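Natterin-like protein (Lethenteron camtschaticum, PDB 6IUL) is a pore-forming cytotoxin of the lamprey immune system, probably binding sugars on target cells through its jacalin-like lectin domain and inserting through its aerolysin-type module. Local coordinates at residues L8-G13 against I135-F140; A18-G23 against G126-G131; W40-V45 against T87-I92; S79-G84 against A91-T96. One frame throughout, in Å; residues are numbered along the deposited sequence.

Interaction 1 (L8-G13 against I135-F140)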
loop_
_atom_site.group_PDB
_atom_site.type_symbol
_atom_site.label_atom_id
_atom_site.label_comp_id
_atom_site.label_asym_id
_atom_site.label_seq_id
_atom_site.Cartn_x
_atom_site.Cartn_y
_atom_site.Cartn_z
ATOM N N LEU A 8 13.118 15.465 -30.046
ATOM C CA LEU A 8 14.108 16.513 -29.853
ATOM C C LEU A 8 13.958 17.569 -30.947
ATOM O O LEU A 8 14.038 17.233 -32.165
ATOM C CB LEU A 8 15.486 15.900 -29.966
ATOM C CG LEU A 8 16.656 16.878 -29.990
ATOM C CD1 LEU A 8 16.705 17.761 -28.724
ATOM C CD2 LEU A 8 17.930 16.051 -30.136
ATOM N N HIS A 9 13.702 18.815 -30.538
ATOM C CA HIS A 9 13.523 19.913 -31.471
ATOM C C HIS A 9 14.494 21.047 -31.087
ATOM O O HIS A 9 14.303 21.746 -30.106
ATOM C CB HIS A 9 12.066 20.375 -31.452
ATOM C CG HIS A 9 11.724 21.377 -32.505
ATOM N ND1 HIS A 9 10.431 21.838 -32.689
ATOM C CD2 HIS A 9 12.491 22.028 -33.410
ATOM C CE1 HIS A 9 10.423 22.732 -33.666
ATOM N NE2 HIS A 9 11.656 22.860 -34.124
ATOM N N ILE A 10 15.532 21.214 -31.899
ATOM C CA ILE A 10 16.627 22.181 -31.659
ATOM C C ILE A 10 16.328 23.535 -32.300
ATOM O O ILE A 10 15.932 23.614 -33.451
ATOM C CB ILE A 10 17.935 21.637 -32.208
ATOM C CG1 ILE A 10 18.288 20.338 -31.476
ATOM C CG2 ILE A 10 19.059 22.661 -32.091
ATOM C CD1 ILE A 10 19.543 19.668 -32.030
ATOM N N ILE A 11 16.480 24.604 -31.529
ATOM C CA ILE A 11 16.261 25.972 -32.002
ATOM C C ILE A 11 17.536 26.810 -31.856
ATOM O O ILE A 11 18.258 26.692 -30.857
ATOM C CB ILE A 11 15.118 26.640 -31.239
ATOM C CG1 ILE A 11 13.783 26.075 -31.729
ATOM C CG2 ILE A 11 15.103 28.170 -31.434
ATOM C CD1 ILE A 11 13.477 26.213 -33.218
ATOM N N GLY A 12 17.821 27.648 -32.854
ATOM C CA GLY A 12 18.980 28.532 -32.816
ATOM C C GLY A 12 19.703 28.732 -34.140
ATOM O O GLY A 12 19.080 28.726 -35.191
ATOM N N GLY A 13 21.024 28.908 -34.079
ATOM C CA GLY A 13 21.856 29.058 -35.275
ATOM C C GLY A 13 22.559 27.790 -35.729
ATOM O O GLY A 13 22.233 26.710 -35.260
ATOM N N ILE A 135 25.478 29.484 -26.371
ATOM C CA ILE A 135 24.649 28.428 -26.905
ATOM C C ILE A 135 24.117 28.814 -28.290
ATOM O O ILE A 135 23.143 29.565 -28.444
ATOM C CB ILE A 135 23.487 28.101 -25.956
ATOM C CG1 ILE A 135 23.996 27.776 -24.535
ATOM C CG2 ILE A 135 22.648 26.983 -26.530
ATOM C CD1 ILE A 135 24.916 26.588 -24.460
ATOM N N ASP A 136 24.779 28.308 -29.320
ATOM C CA ASP A 136 24.355 28.551 -30.699
ATOM C C ASP A 136 22.987 27.958 -31.015
ATOM O O ASP A 136 22.173 28.569 -31.691
ATOM C CB ASP A 136 25.393 27.958 -31.649
ATOM C CG ASP A 136 26.732 28.677 -31.578
ATOM O OD1 ASP A 136 27.552 28.271 -30.709
ATOM O OD2 ASP A 136 26.936 29.615 -32.413
ATOM N N SER A 137 22.753 26.748 -30.524
ATOM C CA SER A 137 21.462 26.117 -30.649
ATOM C C SER A 137 21.266 25.078 -29.567
ATOM O O SER A 137 22.210 24.499 -29.043
ATOM C CB SER A 137 21.310 25.527 -32.063
ATOM O OG SER A 137 22.277 24.536 -32.255
ATOM N N MET A 138 20.024 24.847 -29.193
ATOM C CA MET A 138 19.742 23.780 -28.220
ATOM C C MET A 138 18.308 23.325 -28.298
ATOM O O MET A 138 17.411 24.104 -28.706
ATOM C CB MET A 138 20.025 24.236 -26.805
ATOM C CG MET A 138 20.316 23.105 -25.835
ATOM S SD MET A 138 20.488 23.634 -24.124
ATOM C CE MET A 138 22.135 24.251 -24.057
ATOM N N GLY A 139 18.098 22.055 -27.894
ATOM C CA GLY A 139 16.771 21.554 -27.659
ATOM C C GLY A 139 16.773 20.615 -26.473
ATOM O O GLY A 139 17.822 20.168 -25.997
ATOM N N PHE A 140 15.583 20.314 -25.986
ATOM C CA PHE A 140 15.411 19.387 -24.850
ATOM C C PHE A 140 14.965 18.013 -25.349
ATOM O O PHE A 140 14.050 17.900 -26.175
ATOM C CB PHE A 140 14.396 19.952 -23.867
ATOM C CG PHE A 140 14.886 21.180 -23.111
ATOM C CD1 PHE A 140 14.916 22.413 -23.713
ATOM C CD2 PHE A 140 15.274 21.099 -21.794
ATOM C CE1 PHE A 140 15.359 23.544 -23.047
ATOM C CE2 PHE A 140 15.729 22.228 -21.106
ATOM C CZ PHE A 140 15.768 23.448 -21.729
HETATM O O HOH W 1 12.352 18.939 -28.051
HETATM O O HOH W 2 13.351 21.354 -27.549
#

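Interaction 2 (A18-G23 against G126-G131)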
loop_
_atom_site.group_PDB
_atom_site.type_symbol
_atom_site.label_atom_id
_atom_site.label_comp_id
_atom_site.label_asym_id
_atom_site.label_seq_id
_atom_site.Cartn_x
_atom_site.Cartn_y
_atom_site.Cartn_z
ATOM N N ALA A 18 28.848 20.449 -31.572
ATOM C CA ALA A 18 27.786 19.567 -31.089
ATOM C C ALA A 18 28.028 19.112 -29.674
ATOM O O ALA A 18 29.145 18.801 -29.294
ATOM C CB ALA A 18 27.609 18.347 -32.028
ATOM N N PHE A 19 26.950 19.101 -28.884
ATOM C CA PHE A 19 26.944 18.435 -27.570
ATOM C C PHE A 19 25.673 17.676 -27.383
ATOM O O PHE A 19 24.646 18.002 -28.005
ATOM C CB PHE A 19 27.160 19.447 -26.438
ATOM C CG PHE A 19 26.081 20.521 -26.327
ATOM C CD1 PHE A 19 24.922 20.274 -25.624
ATOM C CD2 PHE A 19 26.228 21.754 -26.940
ATOM C CE1 PHE A 19 23.933 21.227 -25.525
ATOM C CE2 PHE A 19 25.250 22.716 -26.863
ATOM C CZ PHE A 19 24.098 22.464 -26.122
ATOM N N SER A 20 25.742 16.654 -26.549
ATOM C CA SER A 20 24.575 15.884 -26.130
ATOM C C SER A 20 24.753 15.410 -24.710
ATOM O O SER A 20 25.735 14.794 -24.400
ATOM C CB SER A 20 24.359 14.666 -27.049
ATOM O OG SER A 20 23.069 14.083 -26.854
ATOM N N PHE A 21 23.784 15.700 -23.847
ATOM C CA PHE A 21 23.832 15.307 -22.457
ATOM C C PHE A 21 22.490 14.631 -22.241
ATOM O O PHE A 21 21.425 15.297 -22.163
ATOM C CB PHE A 21 23.996 16.550 -21.557
ATOM C CG PHE A 21 24.091 16.247 -20.092
ATOM C CD1 PHE A 21 25.084 15.432 -19.625
ATOM C CD2 PHE A 21 23.190 16.775 -19.192
ATOM C CE1 PHE A 21 25.180 15.135 -18.298
ATOM C CE2 PHE A 21 23.269 16.477 -17.853
ATOM C CZ PHE A 21 24.275 15.684 -17.400
ATOM N N ASN A 22 22.538 13.313 -22.137
ATOM C CA ASN A 22 21.337 12.474 -22.275
ATOM C C ASN A 22 21.335 11.365 -21.250
ATOM O O ASN A 22 22.285 10.613 -21.190
ATOM C CB ASN A 22 21.351 11.880 -23.686
ATOM C CG ASN A 22 20.093 11.109 -24.021
ATOM O OD1 ASN A 22 19.279 10.847 -23.159
ATOM N ND2 ASN A 22 19.917 10.746 -25.293
ATOM N N GLY A 23 20.274 11.240 -20.462
ATOM C CA GLY A 23 20.150 10.149 -19.472
ATOM C C GLY A 23 19.491 8.883 -19.998
ATOM O O GLY A 23 19.169 7.968 -19.226
ATOM N N GLY A 126 17.414 15.264 -20.919
ATOM C CA GLY A 126 18.614 16.093 -21.015
ATOM C C GLY A 126 18.496 17.085 -22.180
ATOM O O GLY A 126 17.375 17.458 -22.610
ATOM N N VAL A 127 19.645 17.492 -22.725
ATOM C CA VAL A 127 19.695 18.497 -23.800
ATOM C C VAL A 127 20.645 18.123 -24.907
ATOM O O VAL A 127 21.505 17.295 -24.725
ATOM C CB VAL A 127 20.144 19.866 -23.279
ATOM C CG1 VAL A 127 19.144 20.396 -22.264
ATOM C CG2 VAL A 127 21.546 19.768 -22.667
ATOM N N GLN A 128 20.479 18.758 -26.055
ATOM C CA GLN A 128 21.347 18.500 -27.176
ATOM C C GLN A 128 21.360 19.724 -28.036
ATOM O O GLN A 128 20.323 20.381 -28.228
ATOM C CB GLN A 128 20.833 17.299 -28.000
ATOM C CG GLN A 128 21.745 16.867 -29.155
ATOM C CD GLN A 128 21.418 15.445 -29.656
ATOM O OE1 GLN A 128 21.316 14.513 -28.867
ATOM N NE2 GLN A 128 21.231 15.305 -30.966
ATOM N N GLY A 129 22.522 20.059 -28.576
ATOM C CA GLY A 129 22.617 21.212 -29.431
ATOM C C GLY A 129 24.027 21.531 -29.886
ATOM O O GLY A 129 24.842 20.623 -30.088
ATOM N N ARG A 130 24.295 22.822 -30.090
ATOM C CA ARG A 130 25.636 23.265 -30.464
ATOM C C ARG A 130 26.000 24.517 -29.680
ATOM O O ARG A 130 25.177 25.421 -29.516
ATOM C CB ARG A 130 25.736 23.551 -31.966
ATOM C CG ARG A 130 25.648 22.345 -32.862
ATOM C CD ARG A 130 25.669 22.753 -34.332
ATOM N NE ARG A 130 25.770 21.561 -35.178
ATOM C CZ ARG A 130 26.885 20.813 -35.293
ATOM N NH1 ARG A 130 26.888 19.738 -36.093
ATOM N NH2 ARG A 130 28.026 21.130 -34.631
ATOM N N GLY A 131 27.227 24.542 -29.184
ATOM C CA GLY A 131 27.713 25.627 -28.355
ATOM C C GLY A 131 29.180 25.941 -28.591
ATOM O O GLY A 131 29.975 25.079 -29.012
HETATM O O HOH W 3 30.189 19.876 -33.919
#

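Interaction 3 (W40-V45 against T87-I92)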
loop_
_atom_site.group_PDB
_atom_site.type_symbol
_atom_site.label_atom_id
_atom_site.label_comp_id
_atom_site.label_asym_id
_atom_site.label_seq_id
_atom_site.Cartn_x
_atom_site.Cartn_y
_atom_site.Cartn_z
ATOM N N TRP A 40 22.534 39.351 -26.238
ATOM C CA TRP A 40 21.944 38.913 -27.505
ATOM C C TRP A 40 21.975 37.373 -27.622
ATOM O O TRP A 40 21.982 36.790 -28.719
ATOM C CB TRP A 40 22.652 39.590 -28.726
ATOM C CG TRP A 40 24.182 39.501 -28.687
ATOM C CD1 TRP A 40 25.046 40.280 -27.912
ATOM C CD2 TRP A 40 25.022 38.652 -29.480
ATOM N NE1 TRP A 40 26.346 39.915 -28.167
ATOM C CE2 TRP A 40 26.371 38.951 -29.139
ATOM C CE3 TRP A 40 24.768 37.677 -30.451
ATOM C CZ2 TRP A 40 27.466 38.259 -29.691
ATOM C CZ3 TRP A 40 25.854 36.995 -31.027
ATOM C CH2 TRP A 40 27.198 37.299 -30.644
ATOM N N GLN A 41 21.993 36.697 -26.490
ATOM C CA GLN A 41 22.091 35.242 -26.506
ATOM C C GLN A 41 21.818 34.622 -25.141
ATOM O O GLN A 41 21.861 35.322 -24.104
ATOM C CB GLN A 41 23.485 34.788 -26.993
ATOM C CG GLN A 41 24.580 34.973 -25.977
ATOM C CD GLN A 41 25.195 36.385 -25.966
ATOM O OE1 GLN A 41 24.521 37.378 -25.988
ATOM N NE2 GLN A 41 26.467 36.433 -25.843
ATOM N N VAL A 42 21.499 33.321 -25.162
ATOM C CA VAL A 42 21.738 32.469 -24.014
ATOM C C VAL A 42 23.229 32.134 -24.040
ATOM O O VAL A 42 23.701 31.595 -25.033
ATOM C CB VAL A 42 20.905 31.176 -24.084
ATOM C CG1 VAL A 42 21.379 30.163 -23.012
ATOM C CG2 VAL A 42 19.430 31.515 -23.946
ATOM N N ARG A 43 23.953 32.483 -22.961
ATOM C CA ARG A 43 25.386 32.283 -22.893
ATOM C C ARG A 43 25.772 30.861 -22.538
ATOM O O ARG A 43 26.781 30.327 -23.019
ATOM C CB ARG A 43 25.992 33.226 -21.854
ATOM C CG ARG A 43 26.200 34.656 -22.326
ATOM C CD ARG A 43 27.747 34.797 -22.380
ATOM N NE ARG A 43 28.210 35.230 -21.078
ATOM C CZ ARG A 43 29.478 35.514 -20.735
ATOM N NH1 ARG A 43 30.507 35.320 -21.532
ATOM N NH2 ARG A 43 29.710 36.044 -19.551
ATOM N N GLY A 44 24.992 30.269 -21.645
ATOM C CA GLY A 44 25.382 28.983 -21.116
ATOM C C GLY A 44 24.277 28.288 -20.354
ATOM O O GLY A 44 23.320 28.905 -19.903
ATOM N N VAL A 45 24.457 26.989 -20.190
ATOM C CA VAL A 45 23.512 26.165 -19.474
ATOM C C VAL A 45 24.285 25.144 -18.647
ATOM O O VAL A 45 25.255 24.574 -19.119
ATOM C CB VAL A 45 22.617 25.467 -20.519
ATOM C CG1 VAL A 45 22.004 24.235 -19.989
ATOM C CG2 VAL A 45 21.520 26.390 -20.988
ATOM N N THR A 87 21.050 33.598 -35.104
ATOM C CA THR A 87 22.405 32.989 -35.005
ATOM C C THR A 87 22.682 32.301 -33.660
ATOM O O THR A 87 23.674 31.592 -33.501
ATOM C CB THR A 87 23.458 34.117 -35.179
ATOM O OG1 THR A 87 23.205 35.198 -34.257
ATOM C CG2 THR A 87 23.368 34.704 -36.596
ATOM N N ARG A 88 21.817 32.532 -32.672
ATOM C CA ARG A 88 21.949 31.873 -31.353
ATOM C C ARG A 88 20.599 31.551 -30.772
ATOM O O ARG A 88 19.567 32.076 -31.207
ATOM C CB ARG A 88 22.764 32.804 -30.396
ATOM C CG ARG A 88 24.256 32.577 -30.692
ATOM C CD ARG A 88 25.145 33.615 -30.170
ATOM N NE ARG A 88 26.529 33.279 -30.398
ATOM C CZ ARG A 88 27.174 33.453 -31.552
ATOM N NH1 ARG A 88 26.552 33.859 -32.625
ATOM N NH2 ARG A 88 28.459 33.162 -31.644
ATOM N N LEU A 89 20.601 30.705 -29.748
ATOM C CA LEU A 89 19.418 30.519 -28.924
ATOM C C LEU A 89 19.186 31.830 -28.187
ATOM O O LEU A 89 20.128 32.413 -27.661
ATOM C CB LEU A 89 19.616 29.355 -27.930
ATOM C CG LEU A 89 18.469 29.099 -26.965
ATOM C CD1 LEU A 89 17.196 28.639 -27.712
ATOM C CD2 LEU A 89 18.863 28.047 -25.935
ATOM N N GLY A 90 17.939 32.266 -28.124
ATOM C CA GLY A 90 17.623 33.577 -27.547
ATOM C C GLY A 90 16.904 33.496 -26.205
ATOM O O GLY A 90 17.002 34.389 -25.376
ATOM N N ALA A 91 16.113 32.445 -26.020
ATOM C CA ALA A 91 15.335 32.305 -24.820
ATOM C C ALA A 91 14.797 30.896 -24.647
ATOM O O ALA A 91 14.577 30.188 -25.611
ATOM C CB ALA A 91 14.168 33.294 -24.859
ATOM N N ILE A 92 14.546 30.543 -23.388
ATOM C CA ILE A 92 13.900 29.309 -22.997
ATOM C C ILE A 92 12.775 29.649 -22.009
ATOM O O ILE A 92 12.970 30.375 -21.044
ATOM C CB ILE A 92 14.887 28.415 -22.235
ATOM C CG1 ILE A 92 16.069 28.051 -23.122
ATOM C CG2 ILE A 92 14.194 27.155 -21.708
ATOM C CD1 ILE A 92 17.271 27.540 -22.351
#

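Interaction 4 (S79-G84 against A91-T96)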
loop_
_atom_site.group_PDB
_atom_site.type_symbol
_atom_site.label_atom_id
_atom_site.label_comp_id
_atom_site.label_asym_id
_atom_site.label_seq_id
_atom_site.Cartn_x
_atom_site.Cartn_y
_atom_site.Cartn_z
ATOM N N SER A 79 8.751 26.514 -24.739
ATOM C CA SER A 79 8.999 27.336 -25.906
ATOM C C SER A 79 10.444 27.737 -25.971
ATOM O O SER A 79 11.069 28.008 -24.960
ATOM C CB SER A 79 8.158 28.604 -25.829
ATOM O OG SER A 79 6.806 28.273 -26.058
ATOM N N LEU A 80 10.972 27.759 -27.175
ATOM C CA LEU A 80 12.282 28.256 -27.435
ATOM C C LEU A 80 12.199 29.390 -28.464
ATOM O O LEU A 80 11.312 29.400 -29.336
ATOM C CB LEU A 80 13.151 27.139 -27.967
ATOM C CG LEU A 80 13.318 25.931 -27.036
ATOM C CD1 LEU A 80 14.069 24.838 -27.766
ATOM C CD2 LEU A 80 14.057 26.308 -25.770
ATOM N N TRP A 81 13.118 30.359 -28.333
ATOM C CA TRP A 81 13.250 31.492 -29.252
ATOM C C TRP A 81 14.685 31.601 -29.734
ATOM O O TRP A 81 15.656 31.347 -28.988
ATOM C CB TRP A 81 12.948 32.791 -28.545
ATOM C CG TRP A 81 11.550 33.106 -28.254
ATOM C CD1 TRP A 81 10.758 33.963 -28.919
ATOM C CD2 TRP A 81 10.790 32.646 -27.123
ATOM N NE1 TRP A 81 9.510 34.040 -28.296
ATOM C CE2 TRP A 81 9.522 33.254 -27.190
ATOM C CE3 TRP A 81 11.057 31.755 -26.084
ATOM C CZ2 TRP A 81 8.527 33.004 -26.282
ATOM C CZ3 TRP A 81 10.090 31.514 -25.174
ATOM C CH2 TRP A 81 8.813 32.154 -25.271
ATOM N N GLY A 82 14.809 32.000 -31.001
ATOM C CA GLY A 82 16.063 32.465 -31.571
ATOM C C GLY A 82 16.412 33.863 -31.067
ATOM O O GLY A 82 15.575 34.541 -30.454
ATOM N N ASN A 83 17.629 34.309 -31.344
ATOM C CA ASN A 83 18.063 35.630 -30.831
ATOM C C ASN A 83 17.685 36.798 -31.721
ATOM O O ASN A 83 18.005 37.950 -31.415
ATOM C CB ASN A 83 19.568 35.672 -30.553
ATOM C CG ASN A 83 20.389 35.594 -31.801
ATOM O OD1 ASN A 83 19.874 35.211 -32.845
ATOM N ND2 ASN A 83 21.679 35.971 -31.708
ATOM N N GLY A 84 17.013 36.543 -32.828
ATOM C CA GLY A 84 16.640 37.710 -33.657
ATOM C C GLY A 84 17.488 37.935 -34.908
ATOM O O GLY A 84 16.949 38.236 -35.947
ATOM N N ALA A 91 16.113 32.445 -26.020
ATOM C CA ALA A 91 15.335 32.305 -24.820
ATOM C C ALA A 91 14.797 30.896 -24.647
ATOM O O ALA A 91 14.577 30.188 -25.611
ATOM C CB ALA A 91 14.168 33.294 -24.859
ATOM N N ILE A 92 14.546 30.543 -23.388
ATOM C CA ILE A 92 13.900 29.309 -22.997
ATOM C C ILE A 92 12.775 29.649 -22.009
ATOM O O ILE A 92 12.970 30.375 -21.044
ATOM C CB ILE A 92 14.887 28.415 -22.235
ATOM C CG1 ILE A 92 16.069 28.051 -23.122
ATOM C CG2 ILE A 92 14.194 27.155 -21.708
ATOM C CD1 ILE A 92 17.271 27.540 -22.351
ATOM N N LYS A 93 11.590 29.117 -22.257
ATOM C CA LYS A 93 10.527 29.175 -21.304
ATOM C C LYS A 93 9.846 27.810 -21.145
ATOM O O LYS A 93 9.480 27.188 -22.125
ATOM C CB LYS A 93 9.495 30.189 -21.771
ATOM C CG LYS A 93 8.311 30.306 -20.827
ATOM C CD LYS A 93 7.405 31.450 -21.238
ATOM C CE LYS A 93 6.206 31.536 -20.312
ATOM N NZ LYS A 93 5.297 32.622 -20.782
ATOM N N PHE A 94 9.616 27.390 -19.896
ATOM C CA PHE A 94 8.720 26.262 -19.689
ATOM C C PHE A 94 7.806 26.461 -18.524
ATOM O O PHE A 94 8.077 27.254 -17.660
ATOM C CB PHE A 94 9.482 24.923 -19.585
ATOM C CG PHE A 94 10.478 24.856 -18.441
ATOM C CD1 PHE A 94 10.035 24.581 -17.159
ATOM C CD2 PHE A 94 11.834 24.921 -18.672
ATOM C CE1 PHE A 94 10.936 24.419 -16.093
ATOM C CE2 PHE A 94 12.752 24.791 -17.619
ATOM C CZ PHE A 94 12.304 24.544 -16.309
ATOM N N ILE A 95 6.706 25.714 -18.550
ATOM C CA ILE A 95 5.757 25.685 -17.472
ATOM C C ILE A 95 5.584 24.231 -17.075
ATOM O O ILE A 95 5.437 23.354 -17.946
ATOM C CB ILE A 95 4.398 26.286 -17.912
ATOM C CG1 ILE A 95 4.575 27.756 -18.310
ATOM C CG2 ILE A 95 3.414 26.241 -16.720
ATOM C CD1 ILE A 95 3.399 28.346 -19.040
ATOM N N THR A 96 5.596 23.964 -15.783
ATOM C CA THR A 96 5.504 22.591 -15.304
ATOM C C THR A 96 4.090 22.139 -15.038
ATOM O O THR A 96 3.129 22.935 -15.108
ATOM C CB THR A 96 6.301 22.366 -14.031
ATOM O OG1 THR A 96 5.608 22.963 -12.932
ATOM C CG2 THR A 96 7.704 23.000 -14.186
#

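Interaction 1 (L8-G13 against I135-F140)
Ile11 and Met138 pair where the first strand of the jacalin-like lectin domain, 6-12, runs antiparallel beside the start of strand 135-155 in one sheet of the beta-prism fold. Ile11 N gives a 3.0 Å bond to Met138 O that is nearly straight at hydrogen (176°), although it reaches the carbonyl from above its plane. Met138 N answers to Ile11 O, and farther along Gly13 N donates to Asp136 O at 2.7 Å. Asp136 and Ser137 form a classic beta bulge against Arg130. Gly12, lacking CB, lets its CA lie 3.4 Å from Asp136 O in a CA-H...O contact. Gly139 does likewise, with its CA 3.5 Å from His9 O.

Side chains add to the backbone pairing. Leu8 CG stands anti to the backbone N (chi1 172°), and with chi2 at 59° CD1 lies 3.6 Å from Gly139 C, where the glycine leaves the backbone bare. The CG2 branch of Ile10 touches Ser137 CB at 3.6 Å. On the other face, Ile11 meets Leu80 and Met138 meets Val127 and Leu89, flexible or branched apolar chains suited to the prism interior.

On the N-terminal side of Ile10 the strands move apart, and water takes over the pairing. One water accepts from His9 N and donates to Phe140 O at 2.7 Å; a second donates to His9 O and accepts from Phe140 N at 2.9 Å. These polar atoms are satisfied through solvent, whereas Ile11 N and O and Gly13 N are bonded directly, so the join is probably firmer near Gly12 and Gly13 than at the hydrated end.

Interaction 2 (A18-G23 against G126-G131)
Phe19 and Gly129 face each other as a hydrogen-bonded antiparallel pair, Phe19 N to Gly129 O at 2.9 Å with the return bond from Gly129 N to Phe19 O. Phe21 and Val127 repeat the pattern.

The aromatic contact sits on top of this pairing. Phe19 CG stands between its backbone N and carbonyl carbon (chi1 62°), and the ring folds over Gly129, whose CA lies 4.0 Å from the ring centroid, 20° off the normal, in a CH-pi contact. Val127 CG2 meets the ring edge at CE1, 4.0 Å away. Glycine suits the place because a CB here would press on Phe19 CZ; without one the ring can lie on the backbone. Beyond the pair, Phe19 stacks with Phe57.

The other face carries the polar side chains. Ser20 OG donates to Gln128 OE1 at 2.7 Å from above the carboxamide plane. Ala18 CB packs over one face of the Arg130 guanidinium. One water accepts from both Ala18 N and Arg130 NH2, at 2.8 Å and 2.6 Å; NH2 also bonds Gly16 O.

A ring covering a cross-strand glycine is known as aromatic rescue of glycine; here it serves a jacalin-like beta-prism sheet whose Phe21 and Val127 also meet Phe57.

Interaction 3 (W40-V45 against T87-I92)
Arg88 reaches across to Gln41 and Trp40 where strands 42-49 and 89-96, of different sheets of the lectin domain, come together. Its CB starts 4.0 Å from Gln41 CB. CG is set anti to the carbonyl carbon (chi1 -83°), and the chain runs extended from there to NE. CD lies 3.8 Å from Gln41 CB and is also in contact with the indole, 3.6 Å from Trp40 CZ3. NE passes near the same CZ3 and makes a salt bridge to Asp134. At the tip, NH1 comes within 3.6 Å of Trp40 CZ3, while NH2 has a weak, long ion pair with Asp136. Trp40 CH2 stands 3.9 Å above the guanidinium plane, over its centre, with ring and guanidinium planes 61° apart. Thr87 OG1 lies in plane at the guanidinium edge. The long arginine suits this place because its methylenes pack while its flat head still reaches the acids.

Gln41 turns back: its chain is bent at chi2 (-85°), and OE1 accepts from Trp40 N while lying over one face of the indole. Deeper in, Val42 N donates to Leu89 O at 3.0 Å, and Val42 CG2 touches Leu89 CG at 4.0 Å, two compact apolar residues fitting a buried corner. Ile135, on a third strand, bonds through its backbone to both Val42 and Leu89.

The guanidinium thus has indole carbon over one face and carboxylate at NE, a setting that would probably stabilise its positive charge and hold its rotation, while the buried Val42 N to Leu89 O bond gives one strand's N-H a partner in another sheet.

Interaction 4 (S79-G84 against A91-T96)
Trp81 has Lys93 CB and Ala91 O at the edge of its indole, in the ring plane, with Lys93 CB 3.7 Å from CZ3. Ala91 CB comes in obliquely, 3.7 Å from CE3. Trp81 CG is anti to the carbonyl carbon (chi1 -75°), and chi2 (-102°) turns the six-membered ring towards Ala91 and Lys93. The small methyl of Ala91 suits this spot, since it leaves room for the CE3 edge of the indole to approach the neighbouring strand. Lys93, fully extended, runs side by side with Trp81 and points the same way; its distant amino end forms a cation-pi contact with Phe103.

The two strands are the arms of a beta hairpin, 75-82 and 89-96, the central pair of one four-stranded antiparallel sheet of the beta-prism fold. Ser79 N donates to Lys93 O at 2.8 Å, and Lys93 N to Ser79 O at 3.0 Å. Trp81 N bonds Ala91 O at 3.1 Å. The return bond, Ala91 N to Trp81 O, is longer, 3.2 Å, bent to 144° at hydrogen and drawn from above the carbonyl plane. There Gly90 and Ala91 form a classic beta bulge against Trp81, and Trp81 O receives Gly90 N as well.

On the opposite face Leu80 and Ile92, a non-hydrogen-bonded pair, lie side by side, CD2 of Leu80 3.8 Å from Ile92 CG1; these branched chains line the interior, next to Phe140 and Ile11. Ser79, on the Trp81 face, sends OG to Glu114.

All four contacts belong to one jacalin-like beta-prism. Interactions 1 and 2 work in the same sheet: strands 124-131 and 135-155 are neighbours in it, and Gly139 N bonds Gln128 O across the two contacts. Interaction 4 builds a second sheet and shares Ala91 and Ile92 with interaction 3, which instead joins different sheets at an angle. Interactions 3 and 4 are largely buried, 1 and 2 partly so. Chemistry follows place: water completes the pairing in 1 and bridges the exposed Arg130 in 2, interaction 4 relies on apolar chains and direct backbone bonds, and 3 combines a buried valine-leucine corner with a charged arginine beside an exposed tryptophan. Met138 of interaction 1 packs on Phe19 and Val45.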